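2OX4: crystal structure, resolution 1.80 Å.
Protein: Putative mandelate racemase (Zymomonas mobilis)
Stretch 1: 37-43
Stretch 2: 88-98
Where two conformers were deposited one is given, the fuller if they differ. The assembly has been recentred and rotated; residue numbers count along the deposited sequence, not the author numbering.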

# COMPACT_ATOMS: atom_id res chain seq x y z
N LEU C 37 -39.34 -21.90 13.82
CA LEU C 37 -38.33 -22.92 13.56
C LEU C 37 -37.08 -22.29 12.93
O LEU C 37 -37.19 -21.40 12.08
CB LEU C 37 -38.88 -23.99 12.60
CG LEU C 37 -39.48 -25.25 13.23
CD1 LEU C 37 -38.40 -26.12 13.92
CD2 LEU C 37 -40.61 -24.94 14.19
N GLY C 38 -35.93 -22.79 13.37
CA GLY C 38 -34.65 -22.42 12.78
C GLY C 38 -33.77 -23.64 12.63
O GLY C 38 -34.10 -24.74 13.10
N GLU C 39 -32.64 -23.45 11.96
CA GLU C 39 -31.75 -24.55 11.62
C GLU C 39 -30.31 -24.05 11.70
O GLU C 39 -30.01 -22.96 11.20
CB GLU C 39 -32.07 -25.09 10.21
CG GLU C 39 -31.14 -26.21 9.78
CD GLU C 39 -31.68 -27.11 8.67
OE1 GLU C 39 -32.85 -26.97 8.26
OE2 GLU C 39 -30.89 -27.95 8.18
N ALA C 40 -29.44 -24.83 12.33
CA ALA C 40 -28.00 -24.54 12.36
C ALA C 40 -27.32 -25.26 11.19
O ALA C 40 -27.54 -26.46 10.97
CB ALA C 40 -27.38 -24.99 13.70
N GLY C 41 -26.49 -24.53 10.45
CA GLY C 41 -25.97 -25.07 9.18
C GLY C 41 -24.77 -26.01 9.27
O GLY C 41 -23.85 -25.91 8.45
N ILE C 42 -24.77 -26.90 10.27
CA ILE C 42 -23.68 -27.86 10.45
C ILE C 42 -24.23 -29.30 10.33
O ILE C 42 -23.86 -30.19 11.10
CB ILE C 42 -22.96 -27.67 11.84
CG1 ILE C 42 -22.74 -26.18 12.15
CG2 ILE C 42 -21.61 -28.39 11.88
CD1 ILE C 42 -21.86 -25.92 13.36
N ALA C 43 -25.11 -29.51 9.35
CA ALA C 43 -25.76 -30.84 9.18
C ALA C 43 -24.83 -31.93 8.65
O ALA C 43 -25.12 -33.13 8.78
CB ALA C 43 -26.98 -30.73 8.28
N GLY C 88 -16.64 -17.71 14.97
CA GLY C 88 -16.44 -19.10 14.60
C GLY C 88 -17.67 -19.77 14.02
O GLY C 88 -18.80 -19.31 14.21
N THR C 89 -17.41 -20.88 13.32
CA THR C 89 -18.41 -21.74 12.73
C THR C 89 -19.57 -22.00 13.68
O THR C 89 -20.73 -21.70 13.37
CB THR C 89 -17.78 -23.12 12.37
OG1 THR C 89 -16.71 -22.93 11.43
CG2 THR C 89 -18.83 -24.03 11.76
N VAL C 90 -19.25 -22.53 14.86
CA VAL C 90 -20.26 -23.00 15.80
C VAL C 90 -20.92 -21.80 16.49
O VAL C 90 -22.15 -21.74 16.59
CB VAL C 90 -19.65 -23.98 16.83
CG1 VAL C 90 -20.69 -24.40 17.87
CG2 VAL C 90 -19.07 -25.21 16.12
N ILE C 91 -20.09 -20.84 16.92
CA ILE C 91 -20.56 -19.62 17.58
C ILE C 91 -21.63 -18.95 16.73
O ILE C 91 -22.73 -18.68 17.21
CB ILE C 91 -19.37 -18.64 17.87
CG1 ILE C 91 -18.38 -19.26 18.88
CG2 ILE C 91 -19.87 -17.26 18.31
CD1 ILE C 91 -19.00 -19.75 20.20
N PHE C 92 -21.32 -18.73 15.44
CA PHE C 92 -22.27 -18.04 14.55
C PHE C 92 -23.48 -18.90 14.12
O PHE C 92 -24.57 -18.37 13.90
CB PHE C 92 -21.57 -17.37 13.37
CG PHE C 92 -20.87 -16.08 13.73
CD1 PHE C 92 -19.51 -15.93 13.52
CD2 PHE C 92 -21.59 -15.02 14.30
CE1 PHE C 92 -18.87 -14.74 13.87
CE2 PHE C 92 -20.96 -13.83 14.64
CZ PHE C 92 -19.61 -13.69 14.43
N SER C 93 -23.29 -20.22 14.05
CA SER C 93 -24.40 -21.15 13.78
C SER C 93 -25.50 -21.05 14.84
O SER C 93 -26.68 -21.14 14.52
CB SER C 93 -23.91 -22.60 13.73
OG SER C 93 -23.14 -22.84 12.57
N GLY C 94 -25.09 -20.86 16.09
CA GLY C 94 -26.05 -20.74 17.19
C GLY C 94 -26.86 -19.46 17.10
O GLY C 94 -28.08 -19.48 17.22
N ILE C 95 -26.19 -18.35 16.85
CA ILE C 95 -26.87 -17.08 16.57
C ILE C 95 -27.83 -17.23 15.38
O ILE C 95 -28.99 -16.81 15.46
CB ILE C 95 -25.87 -15.93 16.35
CG1 ILE C 95 -24.95 -15.79 17.57
CG2 ILE C 95 -26.61 -14.63 16.14
CD1 ILE C 95 -23.97 -14.56 17.51
N SER C 96 -27.36 -17.89 14.32
CA SER C 96 -28.10 -18.05 13.06
C SER C 96 -29.43 -18.76 13.29
O SER C 96 -30.48 -18.31 12.82
CB SER C 96 -27.30 -18.88 12.06
OG SER C 96 -26.07 -18.26 11.72
N ALA C 97 -29.39 -19.89 14.00
CA ALA C 97 -30.57 -20.76 14.09
C ALA C 97 -31.67 -20.06 14.85
O ALA C 97 -32.84 -20.05 14.42
CB ALA C 97 -30.22 -22.12 14.71
N PHE C 98 -31.30 -19.42 15.95
CA PHE C 98 -32.24 -18.62 16.72
C PHE C 98 -32.82 -17.47 15.90
O PHE C 98 -34.04 -17.25 15.90
CB PHE C 98 -31.60 -18.14 18.02
CG PHE C 98 -31.56 -19.20 19.08
CD1 PHE C 98 -30.36 -19.70 19.55
CD2 PHE C 98 -32.76 -19.73 19.58
CE1 PHE C 98 -30.35 -20.69 20.54
CE2 PHE C 98 -32.75 -20.71 20.57
CZ PHE C 98 -31.55 -21.20 21.04

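The strand that runs through Leu-37, Gly-38 and Glu-39 and the helix 89-98 pack closely and run nearly antiparallel, their axes approaching to 6.3 Å at an angle of 163°. No hydrogen bond links the two stretches. They are held by close packing of small and apolar groups, which buries 300 Å² in total, and three residues, Ile-42, Ala-97 and Ser-93, cover the largest areas.

Ala-97 lies where the backbones come nearest, with Ala-97 CA 4.6 Å from Gly-38 CA. Its methyl group points toward the strand and rests against the main chain, with Ala-97 CB 3.6 Å from Glu-39 C and 3.7 Å from Ala-40 N; it also meets the methyl of Ala-40, CB to CB, at 4.2 Å. A side chain of one carbon fits this narrow space. The carbonyl of Ala-97 contributes as well: Gly-38 CA lies 3.4 Å from Ala-97 O in a CA-H...O contact that is almost straight, with an angle of 171° at the hydrogen. Glycine suits this approach, since an ideal CB on Gly-38 would point toward the helix and fall 1.9 Å from Ala-97 O, a clash. The CA-to-CB bond of Glu-39 points away from the helix, and its carboxylate oxygens find hydrogen bonds elsewhere in the structure. Its backbone N, in contrast, is buried by the contact without a partner.

One helical turn earlier, Ser-93 also points toward the first stretch. With chi1 in the m rotamer, its hydroxyl folds back on the helix and donates a hydrogen bond from Ser-93 OG to Thr-89 O at 2.8 Å. Thr-89 O also accepts the backbone hydrogen bond from Ser-93 N at 3.0 Å. The hydroxyl's polarity is thus met within the helix, allowing Ser-93 OG to pack 3.4 Å from Ile-42 CG1 in an otherwise largely apolar setting. Ala-40 fills the space between Ser-93 and Ala-97, with Ala-40 CB 4.0 Å from Ser-93 O.

The chain then passes through Gly-41, and a weak backbone hydrogen bond from Ile-42 N to Ala-40 O (2.9 Å) spans the turn. Ile-42 then directs its side chain toward the first turns of the helix. In the m, t rotamer Ile-42 CD1 reaches Thr-89 CG2 at 3.9 Å and Val-90 CG2 at 4.0 Å, so the long branch of isoleucine extends the contact to two methyl groups. Thr-89 suits this position by offering its methyl to Ile-42 while its OG1 is hydrogen-bonded elsewhere in the structure.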